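Local coordinates for C24 protein (Bizionia argentinensis JUB59, PDB 6OV6) that binds manganese and probably forms the receptor-binding tip of a long tail fiber of a temperate bacteriophage, at the interface of chains A and B. Residues are numbered along the deposited sequence; one frame, centred on the assembly and turned at random. Chains: chain A/B, C24 protein.

Contact 1: the interface of chains A and B. Residues chain A 269-270; chain B 166-168, 174-175, 177, 180.
A:Thr269 enters the surface of chain B with both its backbone and its side chain, and B:Lys180 O receives the two of them. The backbone N of A:Thr269 donates to that carbonyl at 2.9 Å. The side-chain hydroxyl OG1 of A:Thr269 adds a second bond to B:Lys180 O, also 2.9 Å, reaching it from above the carbonyl plane, so two donors of one residue hold one oxygen. This pincer depends on the threonine rotamer: with OG1 beside the backbone N (chi1 -53°), hydroxyl and N-H point to the same acceptor. The methyl CG2 then lies anti to the backbone N and presses on chain B backbone, 3.4 Å from B:Tyr168 CA and equally near the carbonyl oxygen B:Tyr175 O. CG1 of B:Val166 lies 3.7 Å from A:Thr269 OG1, the two side chains crossing obliquely. The main chains pair as parallel strands, A:Thr269 beside B:Val166 and A:Leu270 beside B:Gly167: A:Leu270 N donates to B:Val166 O at 3.1 Å, and B:Tyr168 N returns a bond to A:Leu270 O at 2.9 Å. Behind this shell the ring of B:Tyr175 is sandwiched between B:Asp174 CB, over the centre of one face, and B:Val166 CG2, toward the rim of the other, which probably steadies the tyrosine, whose CD1 is 3.8 Å from A:Thr269 OG1. The site joins strand 267-275 of chain A to strand 164-167 of chain B and probably helps hold the subunits of the putative fiber tip together.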
loop_
_atom_site.group_PDB
_atom_site.type_symbol
_atom_site.label_atom_id
_atom_site.label_comp_id
_atom_site.label_asym_id
_atom_site.label_seq_id
_atom_site.Cartn_x
_atom_site.Cartn_y
_atom_site.Cartn_z
ATOM N N THR A 269 -2.878 1.456 10.211
ATOM C CA THR A 269 -3.738 0.289 10.252
ATOM C C THR A 269 -5.213 0.638 10.000
ATOM O O THR A 269 -5.804 1.442 10.719
ATOM C CB THR A 269 -3.584 -0.479 11.601
ATOM O OG1 THR A 269 -2.211 -0.761 11.850
ATOM C CG2 THR A 269 -4.401 -1.778 11.627
ATOM N N LEU A 270 -5.793 0.000 8.992
ATOM C CA LEU A 270 -7.220 0.074 8.687
ATOM C C LEU A 270 -7.702 -1.365 8.480
ATOM O O LEU A 270 -6.921 -2.227 8.072
ATOM C CB LEU A 270 -7.507 0.923 7.430
ATOM C CG LEU A 270 -7.156 2.418 7.482
ATOM C CD1 LEU A 270 -7.477 3.097 6.135
ATOM C CD2 LEU A 270 -7.922 3.150 8.601
ATOM N N VAL B 166 -1.945 -0.738 6.014
ATOM C CA VAL B 166 -1.718 -2.123 6.393
ATOM C C VAL B 166 -3.004 -2.679 7.030
ATOM O O VAL B 166 -3.683 -1.983 7.774
ATOM C CB VAL B 166 -0.464 -2.306 7.285
ATOM C CG1 VAL B 166 -0.620 -1.555 8.615
ATOM C CG2 VAL B 166 -0.157 -3.802 7.501
ATOM N N GLY B 167 -3.323 -3.925 6.705
ATOM C CA GLY B 167 -4.535 -4.584 7.182
ATOM C C GLY B 167 -4.537 -4.867 8.667
ATOM O O GLY B 167 -3.578 -5.422 9.204
ATOM N N TYR B 168 -5.606 -4.443 9.337
ATOM C CA TYR B 168 -5.902 -4.733 10.738
ATOM C C TYR B 168 -5.795 -6.237 10.941
ATOM O O TYR B 168 -6.235 -7.014 10.098
ATOM C CB TYR B 168 -7.326 -4.221 11.078
ATOM C CG TYR B 168 -7.917 -4.800 12.351
ATOM C CD1 TYR B 168 -7.534 -4.318 13.605
ATOM C CD2 TYR B 168 -8.877 -5.810 12.302
ATOM C CE1 TYR B 168 -8.080 -4.848 14.780
ATOM C CE2 TYR B 168 -9.434 -6.342 13.470
ATOM C CZ TYR B 168 -9.018 -5.867 14.704
ATOM O OH TYR B 168 -9.565 -6.388 15.851
ATOM N N ASP B 174 1.244 -5.262 16.329
ATOM C CA ASP B 174 1.556 -4.110 15.477
ATOM C C ASP B 174 0.300 -3.546 14.838
ATOM O O ASP B 174 0.254 -2.345 14.551
ATOM C CB ASP B 174 2.515 -4.513 14.340
ATOM C CG ASP B 174 3.952 -4.774 14.766
ATOM O OD1 ASP B 174 4.345 -4.303 15.851
ATOM O OD2 ASP B 174 4.691 -5.394 13.986
ATOM N N TYR B 175 -0.697 -4.414 14.567
ATOM C CA TYR B 175 -1.887 -4.038 13.792
ATOM C C TYR B 175 -3.227 -4.356 14.454
ATOM O O TYR B 175 -4.230 -4.451 13.748
ATOM C CB TYR B 175 -1.835 -4.779 12.432
ATOM C CG TYR B 175 -0.476 -4.793 11.752
ATOM C CD1 TYR B 175 0.218 -3.606 11.505
ATOM C CD2 TYR B 175 0.074 -5.980 11.276
ATOM C CE1 TYR B 175 1.445 -3.607 10.855
ATOM C CE2 TYR B 175 1.304 -5.993 10.626
ATOM C CZ TYR B 175 1.972 -4.794 10.392
ATOM O OH TYR B 175 3.177 -4.744 9.738
ATOM N N ALA B 177 -5.294 -2.654 16.359
ATOM C CA ALA B 177 -6.239 -1.561 16.551
ATOM C C ALA B 177 -6.182 -0.672 15.328
ATOM O O ALA B 177 -5.101 -0.455 14.762
ATOM C CB ALA B 177 -5.915 -0.751 17.799
ATOM N N LYS B 180 -3.144 2.177 14.461
ATOM C CA LYS B 180 -1.771 1.854 14.873
ATOM C C LYS B 180 -0.848 2.146 13.698
ATOM O O LYS B 180 -1.165 1.805 12.542
ATOM C CB LYS B 180 -1.611 0.398 15.318
ATOM C CG LYS B 180 -2.169 0.146 16.725
ATOM C CD LYS B 180 -1.653 -1.126 17.331
ATOM C CE LYS B 180 -1.722 -1.036 18.839
ATOM N NZ LYS B 180 -1.279 -2.297 19.481
#

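Contact 2: the interface of chains A and B. Residues chain A 237-239; chain B 214, 223-225, 238.
A:Leu238 lays its side chain among B:Leu214, B:Val223 and B:Leu238. Its CB lies 4.0 Å from CD1 of B:Leu214, a leucine that crosses it at about a right angle. CG stands anti to the carbonyl carbon (chi1 -56°), and from there the two methyls part. CD2 goes to B:Val223, 3.9 Å from its CG1, the two side chains meeting at a slant. CD1 turns to the same leucine of the other chain, with A:Leu238 CD1 and B:Leu238 CD1 3.9 Å apart, methyl to methyl; CD2 of B:Leu214 approaches this CD1 as well. CG1 of B:Val223 also lies 3.7 Å from A:Arg239 O. Next along the strand, A:Arg239 pairs with B:Val224 through backbone atoms in both directions. A:Arg239 N donates to B:Val224 O at 3.0 Å, and B:Val224 N answers with a nearly straight bond to A:Arg239 O at 2.9 Å. CG2 of B:Val224 also rests 3.4 Å from A:Arg239 O, flanking this bonded carbonyl. The arginine side chain bends at chi2 and folds back on its own strand, where the guanidinium NH1 of A:Arg239 donates to A:Leu238 O at 2.9 Å. That acceptor lies in the guanidinium plane, while NH1 stands above the carbonyl plane; the bond probably holds the bent arginine over its own backbone. In the fold, short strand 238-240 of chain A and strand 223-225 of chain B pair antiparallel at the end of the elongated molecule far from the chain termini, with the leucines packed between the subunits.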
loop_
_atom_site.group_PDB
_atom_site.type_symbol
_atom_site.label_atom_id
_atom_site.label_comp_id
_atom_site.label_asym_id
_atom_site.label_seq_id
_atom_site.Cartn_x
_atom_site.Cartn_y
_atom_site.Cartn_z
ATOM N N SER A 237 84.618 -11.482 10.189
ATOM C CA SER A 237 83.394 -12.255 9.974
ATOM C C SER A 237 82.090 -11.458 10.141
ATOM O O SER A 237 81.016 -11.985 9.832
ATOM C CB SER A 237 83.371 -13.481 10.879
ATOM O OG SER A 237 83.247 -13.112 12.242
ATOM N N LEU A 238 82.189 -10.197 10.606
ATOM C CA LEU A 238 81.025 -9.359 10.920
ATOM C C LEU A 238 81.010 -8.027 10.225
ATOM O O LEU A 238 82.058 -7.468 9.897
ATOM C CB LEU A 238 80.996 -9.113 12.456
ATOM C CG LEU A 238 80.989 -10.340 13.357
ATOM C CD1 LEU A 238 81.222 -9.947 14.828
ATOM C CD2 LEU A 238 79.668 -11.141 13.180
ATOM N N ARG A 239 79.797 -7.485 10.037
ATOM C CA ARG A 239 79.570 -6.156 9.503
ATOM C C ARG A 239 78.319 -5.591 10.127
ATOM O O ARG A 239 77.442 -6.339 10.572
ATOM C CB ARG A 239 79.346 -6.179 7.966
ATOM C CG ARG A 239 80.535 -6.576 7.078
ATOM C CD ARG A 239 81.687 -5.574 7.104
ATOM N NE ARG A 239 82.753 -5.940 6.172
ATOM C CZ ARG A 239 83.731 -6.799 6.433
ATOM N NH1 ARG A 239 83.786 -7.412 7.603
ATOM N NH2 ARG A 239 84.657 -7.059 5.517
ATOM N N LEU B 214 85.020 -5.318 12.462
ATOM C CA LEU B 214 84.899 -4.693 13.774
ATOM C C LEU B 214 86.239 -4.615 14.539
ATOM O O LEU B 214 86.779 -5.650 14.885
ATOM C CB LEU B 214 83.834 -5.410 14.605
ATOM C CG LEU B 214 82.368 -5.064 14.303
ATOM C CD1 LEU B 214 81.990 -5.307 12.829
ATOM C CD2 LEU B 214 81.470 -5.885 15.197
ATOM N N VAL B 223 73.776 -6.439 13.629
ATOM C CA VAL B 223 75.040 -6.968 13.124
ATOM C C VAL B 223 74.703 -8.161 12.230
ATOM O O VAL B 223 73.841 -8.977 12.563
ATOM C CB VAL B 223 75.998 -7.345 14.289
ATOM C CG1 VAL B 223 77.218 -8.133 13.782
ATOM C CG2 VAL B 223 76.426 -6.094 15.056
ATOM N N VAL B 224 75.380 -8.249 11.090
ATOM C CA VAL B 224 75.197 -9.312 10.103
ATOM C C VAL B 224 76.521 -10.009 9.789
ATOM O O VAL B 224 77.601 -9.489 10.118
ATOM C CB VAL B 224 74.549 -8.751 8.797
ATOM C CG1 VAL B 224 73.149 -8.208 9.061
ATOM C CG2 VAL B 224 75.438 -7.689 8.131
ATOM N N GLY B 225 76.422 -11.146 9.104
ATOM C CA GLY B 225 77.593 -11.851 8.582
ATOM C C GLY B 225 78.228 -11.066 7.446
ATOM O O GLY B 225 77.549 -10.309 6.752
ATOM N N LEU B 238 78.670 -16.367 19.190
ATOM C CA LEU B 238 77.794 -15.974 18.092
ATOM C C LEU B 238 77.417 -17.107 17.162
ATOM O O LEU B 238 78.155 -18.099 17.017
ATOM C CB LEU B 238 78.511 -14.888 17.256
ATOM C CG LEU B 238 79.015 -13.644 18.003
ATOM C CD1 LEU B 238 79.912 -12.807 17.104
ATOM C CD2 LEU B 238 77.801 -12.819 18.540
#

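Contact 1 and contact 2 lie about 83 Å apart, between the centres of their C-alpha atoms, and share no residue or strand. Contact 1 uses strands 164-167 and 267-275, on either side in sequence of the long excursion that carries strands 223-225 and 238-240 out to contact 2. Pairing is parallel at the first and antiparallel at the second. Both join the same two chains through intermolecular beta pairing, at places far apart along the molecule. In the deposited assembly of three copies, such joints probably keep the chains in register and support a distal tip that may meet the host receptor.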